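Local coordinates for Oxidored_FMN domain-containing protein ([Pseudomonas] geniculata N1, PDB 6L6J), which acts as a 6-hydroxypseudooxynicotine amine oxidase (HisD) and binds FMN, a [4Fe-4S] cluster and ADP, at residues K484-G489 / G618-D623; L507-I512 / V614-Q619; V223-E228 / D254-N259; L249-D254 / V288-V293. All blocks are in the same frame, centred on the assembly; numbering follows the deposited sequence.

Contact 1: K484-G489 / G618-D623; sequences KWRGEG and GQLSED
A short antiparallel ladder joins the end of strand 483-485 to the last part of strand 612-621, close to the ADP site. Lys484 and Leu620 form its hydrogen-bonded pair. Leu620 N donates to Lys484 O at 2.8 Å, nearly along the C=O axis, and Lys484 N returns a bond to Leu620 O at 3.0 Å, meeting that oxygen from above the carbonyl plane. One residue on, Trp485 and Gln619 make the non-hydrogen-bonded pair, their side chains on the same face of the sheet and pointing the same way. Gln619 CG lies over the centre of the indole's six-membered ring, 3.7 Å from the centroid and 12° off the ring normal, a CH-pi contact. The Gln619 chain stays extended beyond CG and carries the amide along the ring, the two planes stacked 19° apart. The ladder is part of a mixed sheet, where strand 612-621 also pairs in parallel with 522-527; Pro509 of helix 509-513 packs against Trp485. Past the strand the chain leaves the ladder, with one weak bond from Arg486 N to Gly618 O. Arg486 then carries its guanidinium across Leu620 at about a right angle, with Leu620 CD2 set 3.7 Å above the guanidinium plane, toward its rim. Arg486 NE and NH2 both grip Glu488 OE1, side-on and in the guanidinium plane, at 3.1 Å and 3.2 Å; this salt bridge fixes the turn of the group over the leucine. On the exposed side, Glu622 OE2 touches the aliphatic Lys484 CD at 3.5 Å, while the lysine tip leads away.

Contact 2: L507-I512 / V614-Q619; sequences LTPEDI and VLVTGQ
Helix 509-513, in the OYE-like second alpha/beta region, begins with a capping box, and its first residues are set alongside strand 612-621 of the mixed sheet. A single parallel bridge, Leu507 with Val614, brings the chains together: Leu615 N donates to Leu507 O at 3.0 Å, approaching from above the carbonyl plane. From there the 507-512 segment turns into the helix, and shape takes over from hydrogen bonding. The main knob of the strand is Val614 CG1, held anti to the backbone N (chi1 -163°). It enters the angle where extended chain becomes helix, meeting Thr508 C at 3.8 Å and the Pro509 ring near N and CD, while Ile512 CG1, one helical turn on, bounds the same hollow at 4.3 Å from Val614 CG1. The second bump comes from the helix. The Pro509 ring leans over the strand with its CD 3.2 Å from Leu615 O and its CG lodged against the two methyls of Val616, the nearer being CG1 at 3.7 Å. Met533 of helix 533-542 touches both Pro509 and Val616, and Trp485 of the neighbouring strand packs on the same two residues, so the proline is enclosed in the core. The helix start that presents this surface is secured by its own side chains. Glu510 OE1 ties the outer side of the turn to Arg429 by a salt bridge. In the capping box, Thr508 OG1 accepts from Glu510 N, and Thr508 N in turn donates to Asp511 OD2 at 3.3 Å, on the lone pair facing away from the other carboxylate oxygen.

Contact 3: V223-E228 / D254-N259; sequences VRFAVE and DLWDVN. With FMN (flavin mononucleotide), chain B.
Val223 to Ala226 run alongside Trp256 to Asn259 in parallel register, the two strand axes 4.6 Å apart at closest approach. Their backbones are knit by alternating bonds, among them Phe225 N to Asp257 O at 2.7 Å, nearly along the C=O axis, and Val227 N to Asn259 O at 3.0 Å. On the outer face Trp256 CZ3 packs closely against Val223 CG1 and Phe225 CB, 4.2 Å from the latter, which stands at the indole's edge, while Trp256 NE1 donates to Ala250 O. These are strands 5 and 6 of the parallel eight-stranded TIM barrel, linked by helix 241-249 as a beta-alpha-beta unit, and their other face looks into the barrel toward FMN. There Arg224, CG anti to the backbone N and the chain bent at chi2 and chi3, reaches the flavin with NH2, which bonds FMN O3' at 2.7 Å and, weakly, N1. NH1 forms a salt bridge with Asp257 OD1 at 2.9 Å, while Tyr168 OH holds OD2. Asn259 ND2 sits 3.5 Å above the centre of the guanidinium. An alanine in place of Arg224 would probably weaken the hold on the ribityl chain and leave the buried Asp257 charge less well balanced. The looser end lies past the corner at Val227, whose CG1 still touches Val258 CG1; beyond it the Glu228 side chain leads away from strand 255-261 and is partly exposed.

Contact 4: L249-D254 / V288-V293; sequences LADVPD and VTSKPV
Lys291 threads its aliphatic chain along the loop 249-254, whose carbonyl oxygens line the path. Its CB lies 4.1 Å from Pro253 O. With CG anti to the carbonyl carbon and the chain bent at chi2 (-65°), CG then comes between Pro253 O and Asp251 OD1, CD stays against Pro253 O at 3.2 Å, and CE reaches Asp251 O, also at 3.2 Å. NZ at the tip makes no salt bridge with this loop: Asp254 OD1 is 4.5 Å away, near enough for the opposite charges probably to attract, while Asp254 OD2 is taken by Val221 N. Both segments are loops that lead from a helix into the next strand of the TIM barrel, 255-261 and 293-296, so the contact ties two neighbouring alpha-to-beta connections at the N-terminal end of the strands. Thr289 OG1, anti to its backbone N, donates to Ala250 O at 2.6 Å from above the carbonyl plane and accepts from Lys291 N in an ST turn. A valine in place of Thr289 would probably loosen both the link to the 249-254 turn and the local fold that presents Lys291. Next to it Ser290 N donates to Asp251 OD1 at 3.0 Å on the lone pair facing the other oxygen, and the exposed Ser290 hydroxyl lies within weak bonding distance of the same carboxylate. Ala250 CB packs against Val288, 3.9 Å from its CG1.

Overall arrangement
The four contacts form two pairs on opposite sides of the chain's centre, with contact 1 about 47 Å from contact 3, centre to centre. Contacts 1 and 2 share strand 612-621 of the mixed sheet and meet directly, Glu510 OE2 accepting from Trp485 N. Contact 2 is buried and largely apolar, whereas contact 1 lies at the surface beside the ADP site and relies on backbone bonds and on aliphatic groups laid over the indole and a guanidinium. Contacts 3 and 4 both belong to the TIM barrel and share Asp254. Trp256 of contact 3 bridges them, its backbone N probably bonded to Pro292 O. Contact 3 buries charge beside FMN; the partly exposed contact 4 joins loops through hydroxyl and carboxylate bonds.

Contact 1: K484-G489 / G618-D623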
# COMPACT_ATOMS: atom_id res chain seq x y z
N LYS A 484 9.77 -17.51 15.34
CA LYS A 484 9.76 -16.93 16.70
C LYS A 484 10.75 -15.76 16.76
O LYS A 484 11.81 -15.82 16.11
CB LYS A 484 10.14 -17.99 17.75
CG LYS A 484 8.99 -18.87 18.23
CD LYS A 484 9.34 -19.73 19.44
CE LYS A 484 9.88 -18.91 20.61
NZ LYS A 484 9.97 -19.73 21.85
N TRP A 485 10.45 -14.75 17.55
CA TRP A 485 11.42 -13.68 17.88
C TRP A 485 12.43 -14.25 18.87
O TRP A 485 12.05 -14.97 19.79
CB TRP A 485 10.70 -12.42 18.38
CG TRP A 485 9.74 -11.91 17.35
CD1 TRP A 485 8.49 -12.39 17.08
CD2 TRP A 485 9.99 -10.87 16.40
NE1 TRP A 485 7.93 -11.68 16.06
CE2 TRP A 485 8.82 -10.74 15.62
CE3 TRP A 485 11.06 -10.00 16.15
CZ2 TRP A 485 8.70 -9.81 14.59
CZ3 TRP A 485 10.95 -9.06 15.15
CH2 TRP A 485 9.79 -8.98 14.37
N ARG A 486 13.70 -14.03 18.57
CA ARG A 486 14.87 -14.50 19.35
C ARG A 486 15.25 -13.40 20.36
O ARG A 486 14.80 -12.23 20.17
CB ARG A 486 16.00 -14.77 18.37
CG ARG A 486 16.52 -13.51 17.69
CD ARG A 486 17.31 -13.83 16.44
NE ARG A 486 18.52 -14.59 16.71
CZ ARG A 486 19.38 -14.98 15.79
NH1 ARG A 486 19.18 -14.65 14.53
NH2 ARG A 486 20.46 -15.66 16.14
N GLY A 487 16.10 -13.74 21.33
CA GLY A 487 16.31 -12.88 22.51
C GLY A 487 17.76 -12.68 22.92
O GLY A 487 17.97 -12.27 24.08
N GLU A 488 18.72 -12.90 22.02
CA GLU A 488 20.16 -12.64 22.31
C GLU A 488 20.60 -11.36 21.56
O GLU A 488 21.80 -11.04 21.58
CB GLU A 488 20.96 -13.93 22.08
CG GLU A 488 21.22 -14.32 20.64
CD GLU A 488 20.01 -14.58 19.76
OE1 GLU A 488 19.84 -15.74 19.28
OE2 GLU A 488 19.24 -13.61 19.50
N GLY A 489 19.65 -10.62 20.96
CA GLY A 489 19.90 -9.33 20.29
C GLY A 489 20.61 -9.47 18.95
O GLY A 489 20.96 -8.43 18.35
N GLY A 618 15.11 -9.74 15.24
CA GLY A 618 14.89 -10.71 14.14
C GLY A 618 14.14 -11.93 14.62
O GLY A 618 13.76 -11.98 15.82
N GLN A 619 13.89 -12.85 13.68
CA GLN A 619 13.06 -14.07 13.88
C GLN A 619 13.92 -15.28 13.50
O GLN A 619 14.77 -15.13 12.63
CB GLN A 619 11.79 -14.00 13.04
CG GLN A 619 10.84 -12.85 13.37
CD GLN A 619 9.86 -12.56 12.25
OE1 GLN A 619 10.18 -11.96 11.22
NE2 GLN A 619 8.62 -12.99 12.45
N LEU A 620 13.72 -16.42 14.17
CA LEU A 620 14.35 -17.73 13.85
C LEU A 620 13.25 -18.71 13.44
O LEU A 620 12.24 -18.80 14.17
CB LEU A 620 15.09 -18.29 15.06
CG LEU A 620 16.42 -17.63 15.40
CD1 LEU A 620 16.88 -18.03 16.80
CD2 LEU A 620 17.47 -17.97 14.34
N SER A 621 13.45 -19.44 12.34
CA SER A 621 12.44 -20.35 11.75
C SER A 621 12.22 -21.57 12.66
O SER A 621 13.20 -22.10 13.20
CB SER A 621 12.84 -20.74 10.35
OG SER A 621 12.84 -19.61 9.50
N GLU A 622 10.96 -21.96 12.86
CA GLU A 622 10.57 -23.28 13.42
C GLU A 622 10.53 -24.29 12.28
O GLU A 622 9.50 -24.38 11.62
CB GLU A 622 9.21 -23.18 14.12
CG GLU A 622 9.27 -22.44 15.45
CD GLU A 622 10.00 -23.17 16.56
OE1 GLU A 622 10.23 -24.40 16.42
OE2 GLU A 622 10.37 -22.51 17.55
N ASP A 623 11.64 -24.97 12.01
CA ASP A 623 11.79 -25.84 10.82
C ASP A 623 12.21 -27.26 11.22
O ASP A 623 12.55 -28.04 10.31
CB ASP A 623 12.76 -25.21 9.80
CG ASP A 623 14.19 -25.00 10.29
OD1 ASP A 623 14.51 -25.50 11.39
OD2 ASP A 623 14.97 -24.34 9.56

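Contact 2: L507-I512 / V614-Q619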
# COMPACT_ATOMS: atom_id res chain seq x y z
N LEU A 507 13.48 -9.05 27.72
CA LEU A 507 12.33 -9.68 27.03
C LEU A 507 12.52 -9.60 25.51
O LEU A 507 13.43 -8.90 25.02
CB LEU A 507 11.05 -8.95 27.44
CG LEU A 507 10.85 -8.71 28.94
CD1 LEU A 507 9.72 -7.73 29.19
CD2 LEU A 507 10.59 -10.02 29.67
N THR A 508 11.64 -10.30 24.80
CA THR A 508 11.51 -10.31 23.32
C THR A 508 10.05 -10.03 22.98
O THR A 508 9.19 -10.09 23.86
CB THR A 508 11.92 -11.66 22.74
OG1 THR A 508 10.75 -12.48 22.67
CG2 THR A 508 12.99 -12.36 23.54
N PRO A 509 9.72 -9.70 21.71
CA PRO A 509 8.33 -9.53 21.29
C PRO A 509 7.41 -10.69 21.69
O PRO A 509 6.24 -10.43 21.84
CB PRO A 509 8.44 -9.42 19.77
CG PRO A 509 9.80 -8.82 19.53
CD PRO A 509 10.66 -9.40 20.63
N GLU A 510 7.93 -11.91 21.84
CA GLU A 510 7.14 -13.11 22.25
C GLU A 510 6.36 -12.81 23.55
O GLU A 510 5.13 -13.05 23.57
CB GLU A 510 8.03 -14.35 22.41
CG GLU A 510 8.52 -14.91 21.08
CD GLU A 510 7.45 -15.25 20.05
OE1 GLU A 510 6.40 -15.80 20.43
OE2 GLU A 510 7.66 -14.94 18.86
N ASP A 511 7.04 -12.26 24.56
CA ASP A 511 6.47 -11.90 25.89
C ASP A 511 5.35 -10.86 25.72
O ASP A 511 4.32 -10.99 26.40
CB ASP A 511 7.55 -11.39 26.84
CG ASP A 511 8.65 -12.41 27.11
OD1 ASP A 511 8.31 -13.53 27.55
OD2 ASP A 511 9.82 -12.10 26.84
N ILE A 512 5.55 -9.87 24.86
CA ILE A 512 4.57 -8.76 24.69
C ILE A 512 3.36 -9.27 23.92
O ILE A 512 2.24 -8.85 24.25
CB ILE A 512 5.19 -7.53 24.00
CG1 ILE A 512 6.53 -7.16 24.62
CG2 ILE A 512 4.21 -6.36 24.02
CD1 ILE A 512 6.55 -7.15 26.14
N VAL A 614 13.24 -4.60 25.88
CA VAL A 614 12.70 -5.51 24.82
C VAL A 614 13.67 -5.45 23.63
O VAL A 614 13.89 -4.35 23.07
CB VAL A 614 11.25 -5.20 24.43
CG1 VAL A 614 10.64 -6.37 23.67
CG2 VAL A 614 10.38 -4.85 25.63
N LEU A 615 14.28 -6.60 23.33
CA LEU A 615 15.12 -6.81 22.12
C LEU A 615 14.23 -7.24 20.94
O LEU A 615 13.63 -8.32 20.99
CB LEU A 615 16.19 -7.86 22.45
CG LEU A 615 17.17 -7.49 23.56
CD1 LEU A 615 18.10 -8.64 23.89
CD2 LEU A 615 17.99 -6.26 23.21
N VAL A 616 14.14 -6.38 19.92
CA VAL A 616 13.43 -6.64 18.63
C VAL A 616 14.49 -6.62 17.51
O VAL A 616 14.73 -5.52 16.94
CB VAL A 616 12.30 -5.62 18.37
CG1 VAL A 616 11.25 -6.19 17.43
CG2 VAL A 616 11.63 -5.14 19.65
N THR A 617 15.10 -7.78 17.22
CA THR A 617 16.31 -7.88 16.35
C THR A 617 16.16 -8.93 15.24
O THR A 617 17.03 -8.98 14.36
CB THR A 617 17.57 -8.15 17.20
OG1 THR A 617 17.40 -9.42 17.83
CG2 THR A 617 17.81 -7.08 18.25
N GLY A 618 15.11 -9.74 15.24
CA GLY A 618 14.89 -10.71 14.14
C GLY A 618 14.14 -11.93 14.62
O GLY A 618 13.76 -11.98 15.82
N GLN A 619 13.89 -12.85 13.68
CA GLN A 619 13.06 -14.07 13.88
C GLN A 619 13.92 -15.28 13.50
O GLN A 619 14.77 -15.13 12.63
CB GLN A 619 11.79 -14.00 13.04
CG GLN A 619 10.84 -12.85 13.37
CD GLN A 619 9.86 -12.56 12.25
OE1 GLN A 619 10.18 -11.96 11.22
NE2 GLN A 619 8.62 -12.99 12.45

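Contact 3: V223-E228 / D254-N259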
# COMPACT_ATOMS: atom_id res chain seq x y z
N VAL A 223 -9.87 17.02 -12.92
CA VAL A 223 -8.82 17.63 -12.06
C VAL A 223 -8.66 16.73 -10.85
O VAL A 223 -9.67 16.51 -10.15
CB VAL A 223 -9.14 19.08 -11.65
CG1 VAL A 223 -7.99 19.71 -10.90
CG2 VAL A 223 -9.49 19.93 -12.86
N ARG A 224 -7.45 16.21 -10.63
CA ARG A 224 -7.10 15.66 -9.30
C ARG A 224 -6.58 16.84 -8.48
O ARG A 224 -5.68 17.56 -8.99
CB ARG A 224 -6.13 14.49 -9.41
CG ARG A 224 -5.88 13.82 -8.08
CD ARG A 224 -6.79 12.67 -7.70
NE ARG A 224 -5.99 11.52 -7.30
CZ ARG A 224 -6.32 10.61 -6.40
NH1 ARG A 224 -7.46 10.67 -5.74
NH2 ARG A 224 -5.47 9.63 -6.14
N PHE A 225 -7.18 17.11 -7.32
CA PHE A 225 -6.82 18.29 -6.50
C PHE A 225 -6.77 17.91 -5.02
O PHE A 225 -7.77 17.38 -4.50
CB PHE A 225 -7.77 19.46 -6.78
CG PHE A 225 -7.50 20.69 -5.95
CD1 PHE A 225 -6.27 21.33 -6.01
CD2 PHE A 225 -8.46 21.23 -5.11
CE1 PHE A 225 -5.99 22.44 -5.24
CE2 PHE A 225 -8.19 22.35 -4.35
CZ PHE A 225 -6.95 22.95 -4.41
N ALA A 226 -5.60 18.13 -4.42
CA ALA A 226 -5.39 18.16 -2.96
C ALA A 226 -6.06 19.42 -2.39
O ALA A 226 -5.58 20.55 -2.72
CB ALA A 226 -3.92 18.10 -2.64
N VAL A 227 -7.13 19.23 -1.62
CA VAL A 227 -7.94 20.35 -1.04
C VAL A 227 -7.20 20.85 0.20
O VAL A 227 -7.09 22.08 0.34
CB VAL A 227 -9.40 19.96 -0.73
CG1 VAL A 227 -10.19 19.76 -2.01
CG2 VAL A 227 -9.53 18.74 0.17
N GLU A 228 -6.67 19.93 1.01
CA GLU A 228 -5.83 20.26 2.20
C GLU A 228 -4.45 19.61 2.06
O GLU A 228 -4.40 18.46 1.59
CB GLU A 228 -6.53 19.82 3.48
CG GLU A 228 -5.74 20.14 4.74
CD GLU A 228 -6.53 20.73 5.89
OE1 GLU A 228 -7.72 21.10 5.66
OE2 GLU A 228 -5.97 20.83 7.02
N ASP A 254 -14.98 18.54 -16.00
CA ASP A 254 -16.08 17.55 -16.16
C ASP A 254 -16.13 16.67 -14.91
O ASP A 254 -17.18 16.06 -14.64
CB ASP A 254 -15.87 16.75 -17.44
CG ASP A 254 -15.82 17.60 -18.70
OD1 ASP A 254 -16.80 18.34 -18.93
OD2 ASP A 254 -14.82 17.54 -19.44
N LEU A 255 -15.01 16.59 -14.18
CA LEU A 255 -14.87 15.75 -12.96
C LEU A 255 -13.89 16.43 -12.01
O LEU A 255 -12.82 16.89 -12.48
CB LEU A 255 -14.36 14.36 -13.37
CG LEU A 255 -14.04 13.34 -12.26
CD1 LEU A 255 -15.29 12.65 -11.75
CD2 LEU A 255 -13.08 12.27 -12.77
N TRP A 256 -14.27 16.53 -10.73
CA TRP A 256 -13.36 16.84 -9.60
C TRP A 256 -12.93 15.53 -8.94
O TRP A 256 -13.81 14.85 -8.37
CB TRP A 256 -14.04 17.77 -8.60
CG TRP A 256 -14.14 19.18 -9.09
CD1 TRP A 256 -15.21 19.77 -9.69
CD2 TRP A 256 -13.12 20.18 -9.01
NE1 TRP A 256 -14.92 21.07 -10.00
CE2 TRP A 256 -13.64 21.35 -9.60
CE3 TRP A 256 -11.82 20.22 -8.49
CZ2 TRP A 256 -12.91 22.53 -9.69
CZ3 TRP A 256 -11.10 21.39 -8.57
CH2 TRP A 256 -11.64 22.53 -9.17
N ASP A 257 -11.64 15.20 -9.01
CA ASP A 257 -11.03 14.09 -8.22
C ASP A 257 -10.29 14.69 -7.01
O ASP A 257 -9.25 15.37 -7.23
CB ASP A 257 -10.09 13.23 -9.09
CG ASP A 257 -9.61 11.98 -8.37
OD1 ASP A 257 -9.65 11.95 -7.11
OD2 ASP A 257 -9.22 11.04 -9.06
N VAL A 258 -10.81 14.48 -5.78
CA VAL A 258 -10.37 15.29 -4.60
C VAL A 258 -9.91 14.38 -3.44
O VAL A 258 -10.62 13.40 -3.08
CB VAL A 258 -11.43 16.32 -4.14
CG1 VAL A 258 -11.58 17.45 -5.15
CG2 VAL A 258 -12.77 15.69 -3.78
N ASN A 259 -8.77 14.77 -2.86
CA ASN A 259 -8.07 14.03 -1.78
C ASN A 259 -7.28 15.03 -0.92
O ASN A 259 -7.42 16.25 -1.14
CB ASN A 259 -7.22 12.91 -2.38
CG ASN A 259 -6.02 13.41 -3.15
OD1 ASN A 259 -5.85 14.62 -3.34
ND2 ASN A 259 -5.19 12.48 -3.62
N1 FMN B . -2.12 8.97 -6.46
C2 FMN B . -1.80 9.71 -7.56
O2 FMN B . -2.41 10.77 -7.74
N3 FMN B . -0.89 9.36 -8.48
C4 FMN B . -0.21 8.21 -8.37
O4 FMN B . 0.63 7.88 -9.21
C4A FMN B . -0.47 7.34 -7.18
N5 FMN B . 0.18 6.17 -7.01
C5A FMN B . -0.15 5.38 -5.96
C6 FMN B . 0.47 4.14 -5.81
C7 FMN B . 0.11 3.33 -4.75
C7M FMN B . 0.82 2.05 -4.57
C8 FMN B . -0.93 3.75 -3.80
C8M FMN B . -1.30 2.91 -2.61
C9 FMN B . -1.54 4.97 -3.93
C9A FMN B . -1.21 5.81 -4.98
N10 FMN B . -1.87 7.03 -5.16
C10 FMN B . -1.51 7.80 -6.24
C1' FMN B . -2.94 7.52 -4.23
C2' FMN B . -4.27 6.87 -4.56
O2' FMN B . -4.66 7.36 -5.83
C3' FMN B . -5.34 7.20 -3.57
O3' FMN B . -5.61 8.60 -3.62
C4' FMN B . -5.00 6.81 -2.13
O4' FMN B . -4.41 5.49 -2.10
C5' FMN B . -6.23 6.88 -1.23
O5' FMN B . -7.19 5.96 -1.72
P FMN B . -7.29 4.46 -1.10
O1P FMN B . -7.68 4.64 0.35
O2P FMN B . -8.34 3.83 -1.96
O3P FMN B . -5.91 3.86 -1.29

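Contact 4: L249-D254 / V288-V293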
# COMPACT_ATOMS: atom_id res chain seq x y z
N LEU A 249 -12.90 27.60 -10.02
CA LEU A 249 -12.93 26.70 -11.20
C LEU A 249 -14.09 25.69 -11.12
O LEU A 249 -14.04 24.70 -11.87
CB LEU A 249 -11.59 25.96 -11.27
CG LEU A 249 -10.34 26.83 -11.24
CD1 LEU A 249 -9.11 25.98 -11.03
CD2 LEU A 249 -10.23 27.65 -12.52
N ALA A 250 -15.10 25.96 -10.30
CA ALA A 250 -16.11 24.99 -9.80
C ALA A 250 -16.76 24.15 -10.92
O ALA A 250 -16.95 22.96 -10.70
CB ALA A 250 -17.17 25.73 -9.02
N ASP A 251 -17.14 24.75 -12.05
CA ASP A 251 -17.87 24.06 -13.15
C ASP A 251 -17.05 24.13 -14.45
O ASP A 251 -17.63 23.93 -15.54
CB ASP A 251 -19.30 24.60 -13.28
CG ASP A 251 -20.27 24.15 -12.19
OD1 ASP A 251 -19.96 23.20 -11.45
OD2 ASP A 251 -21.34 24.75 -12.08
N VAL A 252 -15.73 24.35 -14.34
CA VAL A 252 -14.78 24.29 -15.49
C VAL A 252 -14.53 22.84 -15.88
O VAL A 252 -14.72 22.48 -17.03
CB VAL A 252 -13.47 25.05 -15.20
CG1 VAL A 252 -12.50 24.98 -16.37
CG2 VAL A 252 -13.76 26.49 -14.82
N PRO A 253 -14.07 21.94 -14.97
CA PRO A 253 -13.82 20.55 -15.35
C PRO A 253 -15.10 19.71 -15.39
O PRO A 253 -16.14 20.13 -14.89
CB PRO A 253 -12.88 20.04 -14.24
CG PRO A 253 -13.31 20.84 -13.02
CD PRO A 253 -13.79 22.19 -13.54
N ASP A 254 -14.98 18.54 -16.00
CA ASP A 254 -16.08 17.55 -16.16
C ASP A 254 -16.13 16.67 -14.91
O ASP A 254 -17.18 16.06 -14.64
CB ASP A 254 -15.87 16.75 -17.44
CG ASP A 254 -15.82 17.60 -18.70
OD1 ASP A 254 -16.80 18.34 -18.93
OD2 ASP A 254 -14.82 17.54 -19.44
N VAL A 288 -20.24 23.18 -3.79
CA VAL A 288 -19.66 24.28 -4.62
C VAL A 288 -19.83 24.00 -6.11
O VAL A 288 -20.12 24.97 -6.85
CB VAL A 288 -18.17 24.52 -4.28
CG1 VAL A 288 -17.57 25.59 -5.19
CG2 VAL A 288 -17.97 24.88 -2.80
N THR A 289 -19.61 22.76 -6.53
CA THR A 289 -19.63 22.31 -7.96
C THR A 289 -20.91 21.51 -8.23
O THR A 289 -21.32 20.72 -7.38
CB THR A 289 -18.40 21.47 -8.35
OG1 THR A 289 -18.51 21.15 -9.74
CG2 THR A 289 -18.25 20.18 -7.57
N SER A 290 -21.49 21.70 -9.42
CA SER A 290 -22.60 20.87 -9.96
C SER A 290 -22.02 19.59 -10.60
O SER A 290 -22.81 18.70 -10.94
CB SER A 290 -23.46 21.67 -10.93
OG SER A 290 -22.72 22.08 -12.07
N LYS A 291 -20.69 19.50 -10.73
CA LYS A 291 -19.97 18.43 -11.46
C LYS A 291 -19.82 17.19 -10.59
O LYS A 291 -19.79 17.25 -9.36
CB LYS A 291 -18.59 18.93 -11.88
CG LYS A 291 -18.60 20.17 -12.76
CD LYS A 291 -19.25 19.94 -14.12
CE LYS A 291 -19.23 21.17 -15.00
NZ LYS A 291 -19.59 20.85 -16.39
N PRO A 292 -19.71 15.99 -11.21
CA PRO A 292 -19.50 14.75 -10.47
C PRO A 292 -18.20 14.79 -9.66
O PRO A 292 -17.21 15.24 -10.18
CB PRO A 292 -19.41 13.64 -11.53
CG PRO A 292 -19.89 14.28 -12.81
CD PRO A 292 -19.77 15.79 -12.66
N VAL A 293 -18.25 14.36 -8.40
CA VAL A 293 -17.08 14.39 -7.47
C VAL A 293 -16.72 12.94 -7.14
O VAL A 293 -17.64 12.15 -6.74
CB VAL A 293 -17.37 15.21 -6.20
CG1 VAL A 293 -16.18 15.24 -5.26
CG2 VAL A 293 -17.79 16.63 -6.53